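Local coordinates for uncharacterized LolA superfamily protein NE2245 (Nitrosomonas europaea ATCC 19718, PDB 3BUU) that is of unknown function but has a LolA-like fold and may, as LolA does, bind lipoprotein acyl chains in the cell envelope, at residues A[17-22]-A[186-191]; A[53-58]-A[72-77]; A[180-185]-A[208-213]. All coordinates share one frame; numbering follows the deposited sequence.

Contact 1 of 3, residues A[17-22]-A[186-191]; sequences DEIRFP and MRPTRI
At M186, a selenomethionine, it is the main chain that meets the helix: methyl CG2 of I19 rests against the carbonyl O of M186 at 3.3 Å. The next residue, R187, does most of the gripping. Its CG is anti to the carbonyl carbon (chi1 -55°) and the chain then runs extended to NE, reaching the last turn of helix 9-20. There NH1 of R187 donates to E18 O at 2.8 Å, with 152° at the hydrogen; the nitrogen stands above the carbonyl plane, 36° out of it. A second, weak bond goes from NH1 of R187 to I19 O. Water 1 lies in the guanidinium plane and closes a bridge from R187 NH2 to E18 O. P22 lies over one face of this flat group, its N 3.3 Å above the plane of the R187 guanidinium and offset toward the rim. R187 NH2 also bonds to L183 O. A positive group among the carbonyls at the C-terminal end of a helix would probably be favoured electrostatically.

In this LolA-like fold the contact joins helix 9-20 to strand 185-195, which runs antiparallel between strands 170-182 and 202-212. P188 continues it: its CG packs on R20 CD at 3.9 Å, the two side chains crossing at about a right angle. From the same ring, P188 CD comes to 3.8 Å from I19 O. Water 2 donates to the carbonyls of both P188 and R20 and accepts from R20 NH1 at 2.8 Å. T189 and R190 form a classic beta bulge opposite E177, after which I191 points toward R20. F21 CZ lies over one face of the R20 guanidinium; NH2 of R20 is hydrogen-bonded to Y207 OH, and the Y207 ring makes a cation-pi contact with R20.

Contact 2 of 3, residues A[53-58]-A[72-77]; sequences NENSIV and LMKGRD
M73, a selenomethionine, wraps round the hydroxyl of S56, with its CB 3.4 Å from S56 OG. Bending at chi3 (85°) brings CE back to the same hydroxyl, and CE also lies 3.5 Å from N53 O. S56 OG is hydrogen-bonded to A107 O. M73 and S56 form an antiparallel hydrogen-bonded pair, with M73 N to S56 O nearly straight at 2.9 Å. In return M73 O is held twice, by S56 N and by ND2 of N55, which arrives at 3.2 Å in the carbonyl plane, on a lone pair, though M73 O lies 22° out of the N55 amide plane. An alanine at N55 would probably leave M73 O with the S56 N-H as its one conventional hydrogen bond here. On the N55 face, the side chains of I57 and L72 meet at a slant, I57 CG1 4.0 Å from L72 CD1. G75 N bonds to E54 O at 2.8 Å; G75 lies in the type II' turn that leads into strand 77-81, while E54 and N55 make a classic beta bulge opposite K51. The hairpin of strands 55-62 and 70-74 lies between strands 39-51 and 77-81, with helix 103-107 against V58 and M73.

Contact 3 of 3, residues A[180-185]-A[208-213]; sequences DNILGE and SDMKLR
M210, a selenomethionine, has CG anti to the backbone N (chi1 -168°), and an extended chi2 carries SE out to the methyl CG2 of I182. L183 answers with CG anti to its carbonyl carbon (chi1 -62°), and from there its methyls meet M210 and L212. The SE of M210 meets CG2 of I182 at 3.9 Å, the two side chains crossing at about a right angle. One residue further along, CD1 of L183 touches two partners, M210 CG and L212 CG, each at 4.1 Å. Against L212 the leucine slides past in the opposite direction, CD2 of L183 lying 4.1 Å from L212 CD1.

The turn sets this up. I182 to E185 is a type I' beta turn, the tip of the hairpin of strands 170-182 and 185-195, and L183 is its first corner residue. Strand 202-212 flanks 185-195 on the other side, so the side chains reach over the end of the strand between them; the nearest CA atoms, those of I182 and M210, are 7.7 Å apart. P22 touches L183, M210 and L212, and R187 lies against M210, while K211 NZ forms a salt bridge with D209 OD2 within its own segment.

The side chains that meet here are apolar, at ordinary van der Waals spacing and near the surface, so the contact rests on modest packing that shields them only in part, without directional bonds.

From the N terminus, helix 9-20 opens contact 1, which ties it to strand 185-195 more than 160 residues later. Within that long loop, contact 2 closes a short one, joining strands 55-62 and 70-74 as a hairpin. Strand 170-182 then opens contact 3 before contact 1 has closed, and 208-213 completes it afterwards, so contacts 1 and 3 cross along the chain. Contact 3 ties the turn after strand 170-182 to strand 202-212, on the other side of strand 185-195. The two also touch: R187 N lies 2.9 Å from D180 O, a probable hydrogen bond. Contact 2 stands apart, its centre about 19 Å from that of contact 1.

Contact 1 of 3, residues A[17-22]-A[186-191]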
loop_
_atom_site.group_PDB
_atom_site.type_symbol
_atom_site.label_atom_id
_atom_site.label_comp_id
_atom_site.label_asym_id
_atom_site.label_seq_id
_atom_site.Cartn_x
_atom_site.Cartn_y
_atom_site.Cartn_z
ATOM N N ASP A 17 7.489 -3.726 8.551
ATOM C CA ASP A 17 6.097 -4.092 8.287
ATOM C C ASP A 17 5.220 -3.986 9.528
ATOM O O ASP A 17 4.078 -3.521 9.439
ATOM C CB ASP A 17 5.976 -5.537 7.814
ATOM C CG ASP A 17 6.248 -5.791 6.333
ATOM O OD1 ASP A 17 6.227 -4.871 5.502
ATOM O OD2 ASP A 17 6.438 -7.013 6.033
ATOM N N GLU A 18 5.732 -4.455 10.673
ATOM C CA GLU A 18 4.933 -4.446 11.886
ATOM C C GLU A 18 4.744 -3.048 12.472
ATOM O O GLU A 18 3.791 -2.841 13.213
ATOM C CB GLU A 18 5.470 -5.436 12.886
ATOM C CG GLU A 18 6.604 -4.981 13.642
ATOM C CD GLU A 18 7.161 -6.072 14.559
ATOM O OE1 GLU A 18 6.646 -7.212 14.543
ATOM O OE2 GLU A 18 8.108 -5.792 15.293
ATOM N N ILE A 19 5.610 -2.101 12.108
ATOM C CA ILE A 19 5.390 -0.710 12.443
ATOM C C ILE A 19 4.315 -0.096 11.534
ATOM O O ILE A 19 3.473 0.664 12.009
ATOM C CB ILE A 19 6.711 0.043 12.433
ATOM C CG1 ILE A 19 7.513 -0.374 13.666
ATOM C CG2 ILE A 19 6.495 1.548 12.323
ATOM C CD1 ILE A 19 8.973 0.011 13.579
ATOM N N ARG A 20 4.380 -0.391 10.246
ATOM C CA ARG A 20 3.410 0.158 9.329
ATOM C C ARG A 20 1.988 -0.279 9.706
ATOM O O ARG A 20 1.086 0.568 9.783
ATOM C CB ARG A 20 3.778 -0.302 7.934
ATOM C CG ARG A 20 2.768 0.026 6.802
ATOM C CD ARG A 20 2.745 1.481 6.356
ATOM N NE ARG A 20 2.019 1.509 5.074
ATOM C CZ ARG A 20 0.846 2.115 4.803
ATOM N NH1 ARG A 20 0.156 2.812 5.749
ATOM N NH2 ARG A 20 0.358 1.987 3.566
ATOM N N PHE A 21 1.785 -1.576 9.890
ATOM C CA PHE A 21 0.424 -2.079 10.150
ATOM C C PHE A 21 0.459 -3.203 11.164
ATOM O O PHE A 21 1.411 -3.961 11.252
ATOM C CB PHE A 21 -0.225 -2.684 8.896
ATOM C CG PHE A 21 -0.687 -1.713 7.860
ATOM C CD1 PHE A 21 -1.460 -0.607 8.190
ATOM C CD2 PHE A 21 -0.443 -1.958 6.524
ATOM C CE1 PHE A 21 -1.979 0.242 7.192
ATOM C CE2 PHE A 21 -0.961 -1.105 5.541
ATOM C CZ PHE A 21 -1.723 -0.014 5.889
ATOM N N PRO A 22 -0.650 -3.351 11.919
ATOM C CA PRO A 22 -0.795 -4.526 12.736
ATOM C C PRO A 22 -0.655 -5.781 11.901
ATOM O O PRO A 22 -1.131 -5.816 10.748
ATOM C CB PRO A 22 -2.209 -4.420 13.252
ATOM C CG PRO A 22 -2.626 -3.063 13.061
ATOM C CD PRO A 22 -1.839 -2.477 11.964
HETATM N N MSE A 186 4.202 3.180 17.126
HETATM C CA MSE A 186 4.141 4.472 16.438
HETATM C C MSE A 186 4.066 4.167 14.944
HETATM O O MSE A 186 5.036 3.704 14.359
HETATM C CB MSE A 186 5.395 5.271 16.747
HETATM C CG MSE A 186 5.445 5.746 18.199
HETATM SE SE MSE A 186 4.092 6.987 18.674
HETATM C CE MSE A 186 4.625 8.439 17.548
ATOM N N ARG A 187 2.898 4.411 14.356
ATOM C CA ARG A 187 2.635 4.027 12.985
ATOM C C ARG A 187 2.527 5.278 12.116
ATOM O O ARG A 187 1.960 6.295 12.522
ATOM C CB ARG A 187 1.311 3.292 12.864
ATOM C CG ARG A 187 1.240 2.084 13.816
ATOM C CD ARG A 187 0.073 1.205 13.458
ATOM N NE ARG A 187 -0.047 0.070 14.381
ATOM C CZ ARG A 187 0.706 -1.029 14.306
ATOM N NH1 ARG A 187 1.531 -1.168 13.253
ATOM N NH2 ARG A 187 0.581 -1.988 15.217
ATOM N N PRO A 188 3.015 5.203 10.865
ATOM C CA PRO A 188 2.847 6.346 9.965
ATOM C C PRO A 188 1.379 6.469 9.558
ATOM O O PRO A 188 0.759 5.476 9.235
ATOM C CB PRO A 188 3.716 5.966 8.776
ATOM C CG PRO A 188 3.723 4.439 8.754
ATOM C CD PRO A 188 3.698 4.046 10.238
ATOM N N THR A 189 0.841 7.664 9.621
ATOM C CA THR A 189 -0.517 7.866 9.191
ATOM C C THR A 189 -0.629 8.645 7.898
ATOM O O THR A 189 -1.730 8.819 7.380
ATOM C CB THR A 189 -1.372 8.537 10.265
ATOM O OG1 THR A 189 -0.944 9.884 10.444
ATOM C CG2 THR A 189 -1.297 7.780 11.586
ATOM N N ARG A 190 0.512 9.071 7.343
ATOM C CA ARG A 190 0.546 9.700 6.053
ATOM C C ARG A 190 1.621 9.054 5.206
ATOM O O ARG A 190 2.752 8.829 5.674
ATOM C CB ARG A 190 0.818 11.187 6.212
ATOM C CG ARG A 190 0.998 11.881 4.875
ATOM C CD ARG A 190 1.046 13.377 5.063
ATOM N NE ARG A 190 -0.315 13.861 5.208
ATOM C CZ ARG A 190 -0.693 15.111 4.988
ATOM N NH1 ARG A 190 0.210 16.051 4.725
ATOM N NH2 ARG A 190 -1.977 15.416 5.051
ATOM N N ILE A 191 1.284 8.758 3.961
ATOM C CA ILE A 191 2.320 8.398 3.014
ATOM C C ILE A 191 2.172 9.324 1.837
ATOM O O ILE A 191 1.073 9.601 1.378
ATOM C CB ILE A 191 2.248 6.921 2.547
ATOM C CG1 ILE A 191 2.492 5.935 3.690
ATOM C CG2 ILE A 191 3.284 6.677 1.440
ATOM C CD1 ILE A 191 2.113 4.489 3.338
HETATM O O HOH W 1 2.316 -4.193 15.099
HETATM O O HOH W 2 0.197 2.866 8.573
#

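Contact 2 of 3, residues A[53-58]-A[72-77]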
loop_
_atom_site.group_PDB
_atom_site.type_symbol
_atom_site.label_atom_id
_atom_site.label_comp_id
_atom_site.label_asym_id
_atom_site.label_seq_id
_atom_site.Cartn_x
_atom_site.Cartn_y
_atom_site.Cartn_z
ATOM N N ASN A 53 -1.605 -10.339 3.541
ATOM C CA ASN A 53 -1.442 -10.362 2.105
ATOM C C ASN A 53 -2.301 -11.423 1.456
ATOM O O ASN A 53 -2.285 -11.556 0.231
ATOM C CB ASN A 53 0.021 -10.555 1.750
ATOM C CG ASN A 53 0.847 -9.324 1.960
ATOM O OD1 ASN A 53 0.331 -8.263 2.313
ATOM N ND2 ASN A 53 2.150 -9.457 1.732
ATOM N N GLU A 54 -3.067 -12.121 2.322
ATOM C CA GLU A 54 -4.003 -13.234 2.018
ATOM C C GLU A 54 -5.263 -12.765 1.308
ATOM O O GLU A 54 -5.640 -13.275 0.259
ATOM C CB GLU A 54 -4.338 -14.091 3.282
ATOM C CG GLU A 54 -5.182 -13.457 4.354
ATOM C CD GLU A 54 -5.266 -14.298 5.592
ATOM O OE1 GLU A 54 -6.096 -15.245 5.587
ATOM O OE2 GLU A 54 -4.510 -14.049 6.572
ATOM N N ASN A 55 -5.940 -11.816 1.940
ATOM C CA ASN A 55 -7.265 -11.336 1.547
ATOM C C ASN A 55 -7.414 -9.895 1.926
ATOM O O ASN A 55 -6.920 -9.461 2.951
ATOM C CB ASN A 55 -8.398 -12.105 2.270
ATOM C CG ASN A 55 -8.568 -13.479 1.767
ATOM O OD1 ASN A 55 -8.243 -14.409 2.464
ATOM N ND2 ASN A 55 -9.056 -13.628 0.551
ATOM N N SER A 56 -8.180 -9.141 1.121
ATOM C CA SER A 56 -8.585 -7.830 1.527
ATOM C C SER A 56 -9.784 -7.424 0.687
ATOM O O SER A 56 -10.067 -8.011 -0.376
ATOM C CB SER A 56 -7.472 -6.817 1.395
ATOM O OG SER A 56 -7.122 -6.646 0.046
ATOM N N ILE A 57 -10.485 -6.414 1.184
ATOM C CA ILE A 57 -11.531 -5.729 0.428
ATOM C C ILE A 57 -11.258 -4.246 0.512
ATOM O O ILE A 57 -11.005 -3.711 1.604
ATOM C CB ILE A 57 -12.922 -6.032 1.012
ATOM C CG1 ILE A 57 -13.290 -7.489 0.748
ATOM C CG2 ILE A 57 -13.986 -5.093 0.438
ATOM C CD1 ILE A 57 -14.427 -8.036 1.591
ATOM N N VAL A 58 -11.320 -3.579 -0.635
ATOM C CA VAL A 58 -11.139 -2.139 -0.711
ATOM C C VAL A 58 -12.408 -1.564 -1.317
ATOM O O VAL A 58 -12.742 -1.860 -2.462
ATOM C CB VAL A 58 -9.932 -1.773 -1.572
ATOM C CG1 VAL A 58 -9.793 -0.249 -1.689
ATOM C CG2 VAL A 58 -8.636 -2.379 -0.963
ATOM N N LEU A 72 -11.855 -6.936 -4.466
ATOM C CA LEU A 72 -11.686 -8.114 -3.649
ATOM C C LEU A 72 -10.349 -8.744 -4.022
ATOM O O LEU A 72 -10.094 -9.031 -5.194
ATOM C CB LEU A 72 -12.808 -9.085 -3.955
ATOM C CG LEU A 72 -12.654 -10.495 -3.369
ATOM C CD1 LEU A 72 -12.640 -10.486 -1.865
ATOM C CD2 LEU A 72 -13.806 -11.370 -3.859
HETATM N N MSE A 73 -9.488 -8.948 -3.024
HETATM C CA MSE A 73 -8.221 -9.597 -3.222
HETATM C C MSE A 73 -8.263 -10.968 -2.597
HETATM O O MSE A 73 -8.614 -11.125 -1.397
HETATM C CB MSE A 73 -7.110 -8.768 -2.601
HETATM C CG MSE A 73 -5.744 -9.404 -2.764
HETATM SE SE MSE A 73 -4.392 -8.260 -1.922
HETATM C CE MSE A 73 -4.551 -8.912 -0.143
ATOM N N LYS A 74 -7.877 -11.973 -3.390
ATOM C CA LYS A 74 -7.663 -13.335 -2.890
ATOM C C LYS A 74 -6.264 -13.743 -3.368
ATOM O O LYS A 74 -6.015 -13.881 -4.596
ATOM C CB LYS A 74 -8.757 -14.281 -3.451
ATOM C CG LYS A 74 -10.261 -13.868 -3.113
ATOM C CD LYS A 74 -11.321 -14.838 -3.693
ATOM C CE LYS A 74 -11.961 -14.245 -4.917
ATOM N NZ LYS A 74 -12.936 -15.161 -5.607
ATOM N N GLY A 75 -5.328 -13.959 -2.448
ATOM C CA GLY A 75 -3.962 -14.137 -2.879
ATOM C C GLY A 75 -3.464 -12.937 -3.638
ATOM O O GLY A 75 -3.647 -11.829 -3.166
ATOM N N ARG A 76 -2.881 -13.131 -4.824
ATOM C CA ARG A 76 -2.427 -12.028 -5.676
ATOM C C ARG A 76 -3.416 -11.573 -6.715
ATOM O O ARG A 76 -3.128 -10.665 -7.499
ATOM C CB ARG A 76 -1.171 -12.445 -6.393
ATOM C CG ARG A 76 -0.128 -12.815 -5.431
ATOM C CD ARG A 76 1.227 -12.379 -5.853
ATOM N NE ARG A 76 2.035 -12.275 -4.654
ATOM C CZ ARG A 76 2.579 -13.317 -4.044
ATOM N NH1 ARG A 76 3.257 -13.138 -2.924
ATOM N NH2 ARG A 76 2.422 -14.542 -4.535
ATOM N N ASP A 77 -4.591 -12.196 -6.709
ATOM C CA ASP A 77 -5.594 -11.875 -7.718
ATOM C C ASP A 77 -6.630 -10.891 -7.185
ATOM O O ASP A 77 -7.041 -11.003 -6.027
ATOM C CB ASP A 77 -6.280 -13.152 -8.154
ATOM C CG ASP A 77 -5.345 -14.096 -8.905
ATOM O OD1 ASP A 77 -4.784 -13.701 -9.940
ATOM O OD2 ASP A 77 -5.143 -15.216 -8.422
#

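Contact 3 of 3, residues A[180-185]-A[208-213]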
loop_
_atom_site.group_PDB
_atom_site.type_symbol
_atom_site.label_atom_id
_atom_site.label_comp_id
_atom_site.label_asym_id
_atom_site.label_seq_id
_atom_site.Cartn_x
_atom_site.Cartn_y
_atom_site.Cartn_z
ATOM N N ASP A 180 1.969 8.138 14.756
ATOM C CA ASP A 180 1.055 8.260 15.895
ATOM C C ASP A 180 0.948 6.911 16.595
ATOM O O ASP A 180 1.053 5.874 15.964
ATOM C CB ASP A 180 -0.303 8.689 15.336
ATOM C CG ASP A 180 -1.287 9.080 16.407
ATOM O OD1 ASP A 180 -0.864 9.623 17.439
ATOM O OD2 ASP A 180 -2.494 8.848 16.208
ATOM N N ASN A 181 0.713 6.935 17.914
ATOM C CA ASN A 181 0.628 5.705 18.711
ATOM C C ASN A 181 -0.727 5.017 18.443
ATOM O O ASN A 181 -1.791 5.510 18.847
ATOM C CB ASN A 181 0.816 6.002 20.214
ATOM C CG ASN A 181 0.628 4.764 21.060
ATOM O OD1 ASN A 181 1.027 3.665 20.647
ATOM N ND2 ASN A 181 0.031 4.906 22.224
ATOM N N ILE A 182 -0.691 3.893 17.721
ATOM C CA ILE A 182 -1.875 3.185 17.280
ATOM C C ILE A 182 -1.594 1.704 17.467
ATOM O O ILE A 182 -0.663 1.180 16.847
ATOM C CB ILE A 182 -2.176 3.512 15.804
ATOM C CG1 ILE A 182 -2.515 4.995 15.586
ATOM C CG2 ILE A 182 -3.276 2.599 15.268
ATOM C CD1 ILE A 182 -2.437 5.420 14.138
ATOM N N LEU A 183 -2.390 1.012 18.284
ATOM C CA LEU A 183 -2.345 -0.442 18.317
ATOM C C LEU A 183 -0.953 -0.996 18.515
ATOM O O LEU A 183 -0.531 -1.939 17.847
ATOM C CB LEU A 183 -3.014 -1.023 17.060
ATOM C CG LEU A 183 -4.499 -0.660 16.921
ATOM C CD1 LEU A 183 -4.994 -1.060 15.520
ATOM C CD2 LEU A 183 -5.358 -1.312 17.985
ATOM N N GLY A 184 -0.250 -0.443 19.503
ATOM C CA GLY A 184 1.024 -1.026 19.920
ATOM C C GLY A 184 2.277 -0.464 19.290
ATOM O O GLY A 184 3.398 -0.881 19.679
ATOM N N GLU A 185 2.145 0.431 18.296
ATOM C CA GLU A 185 3.331 0.987 17.651
ATOM C C GLU A 185 3.106 2.443 17.343
ATOM O O GLU A 185 1.976 2.919 17.227
ATOM C CB GLU A 185 3.625 0.277 16.304
ATOM C CG GLU A 185 3.856 -1.202 16.377
ATOM C CD GLU A 185 5.151 -1.648 17.003
ATOM O OE1 GLU A 185 6.098 -0.849 17.174
ATOM O OE2 GLU A 185 5.225 -2.879 17.274
ATOM N N SER A 208 -6.842 6.702 8.705
ATOM C CA SER A 208 -7.588 7.091 9.919
ATOM C C SER A 208 -8.445 5.940 10.372
ATOM O O SER A 208 -8.809 5.038 9.603
ATOM C CB SER A 208 -8.392 8.347 9.647
ATOM O OG SER A 208 -9.358 8.138 8.680
ATOM N N ASP A 209 -8.823 6.033 11.641
ATOM C CA ASP A 209 -9.707 5.080 12.306
ATOM C C ASP A 209 -9.275 3.635 12.102
ATOM O O ASP A 209 -10.106 2.765 11.811
ATOM C CB ASP A 209 -11.141 5.288 11.855
ATOM C CG ASP A 209 -12.128 4.663 12.845
ATOM O OD1 ASP A 209 -11.771 4.465 14.042
ATOM O OD2 ASP A 209 -13.232 4.307 12.446
HETATM N N MSE A 210 -8.008 3.376 12.288
HETATM C CA MSE A 210 -7.510 2.030 12.235
HETATM C C MSE A 210 -8.029 1.235 13.430
HETATM O O MSE A 210 -7.898 1.688 14.563
HETATM C CB MSE A 210 -5.992 2.069 12.214
HETATM C CG MSE A 210 -5.370 0.742 11.880
HETATM SE SE MSE A 210 -3.425 0.807 11.777
HETATM C CE MSE A 210 -3.241 1.898 10.234
ATOM N N LYS A 211 -8.577 0.056 13.202
ATOM C CA LYS A 211 -9.081 -0.722 14.327
ATOM C C LYS A 211 -8.995 -2.182 13.958
ATOM O O LYS A 211 -9.204 -2.589 12.802
ATOM C CB LYS A 211 -10.503 -0.328 14.656
ATOM C CG LYS A 211 -11.440 -0.575 13.567
ATOM C CD LYS A 211 -12.788 0.025 13.846
ATOM C CE LYS A 211 -12.821 1.487 13.594
ATOM N NZ LYS A 211 -14.178 2.047 13.848
ATOM N N LEU A 212 -8.716 -3.010 14.966
ATOM C CA LEU A 212 -8.692 -4.460 14.722
ATOM C C LEU A 212 -10.100 -4.956 14.473
ATOM O O LEU A 212 -11.068 -4.415 15.020
ATOM C CB LEU A 212 -8.024 -5.166 15.906
ATOM C CG LEU A 212 -6.523 -4.784 16.020
ATOM C CD1 LEU A 212 -5.890 -5.335 17.281
ATOM C CD2 LEU A 212 -5.689 -5.073 14.817
ATOM N N ARG A 213 -10.238 -5.959 13.625
ATOM C CA ARG A 213 -11.571 -6.437 13.259
ATOM C C ARG A 213 -11.439 -7.879 12.863
ATOM O O ARG A 213 -10.517 -8.201 12.134
ATOM C CB ARG A 213 -12.121 -5.625 12.049
ATOM C CG ARG A 213 -13.520 -6.015 11.711
ATOM C CD ARG A 213 -14.296 -5.065 10.870
ATOM N NE ARG A 213 -15.573 -5.688 10.519
ATOM C CZ ARG A 213 -16.469 -5.150 9.707
ATOM N NH1 ARG A 213 -16.238 -3.959 9.177
ATOM N NH2 ARG A 213 -17.576 -5.813 9.399
#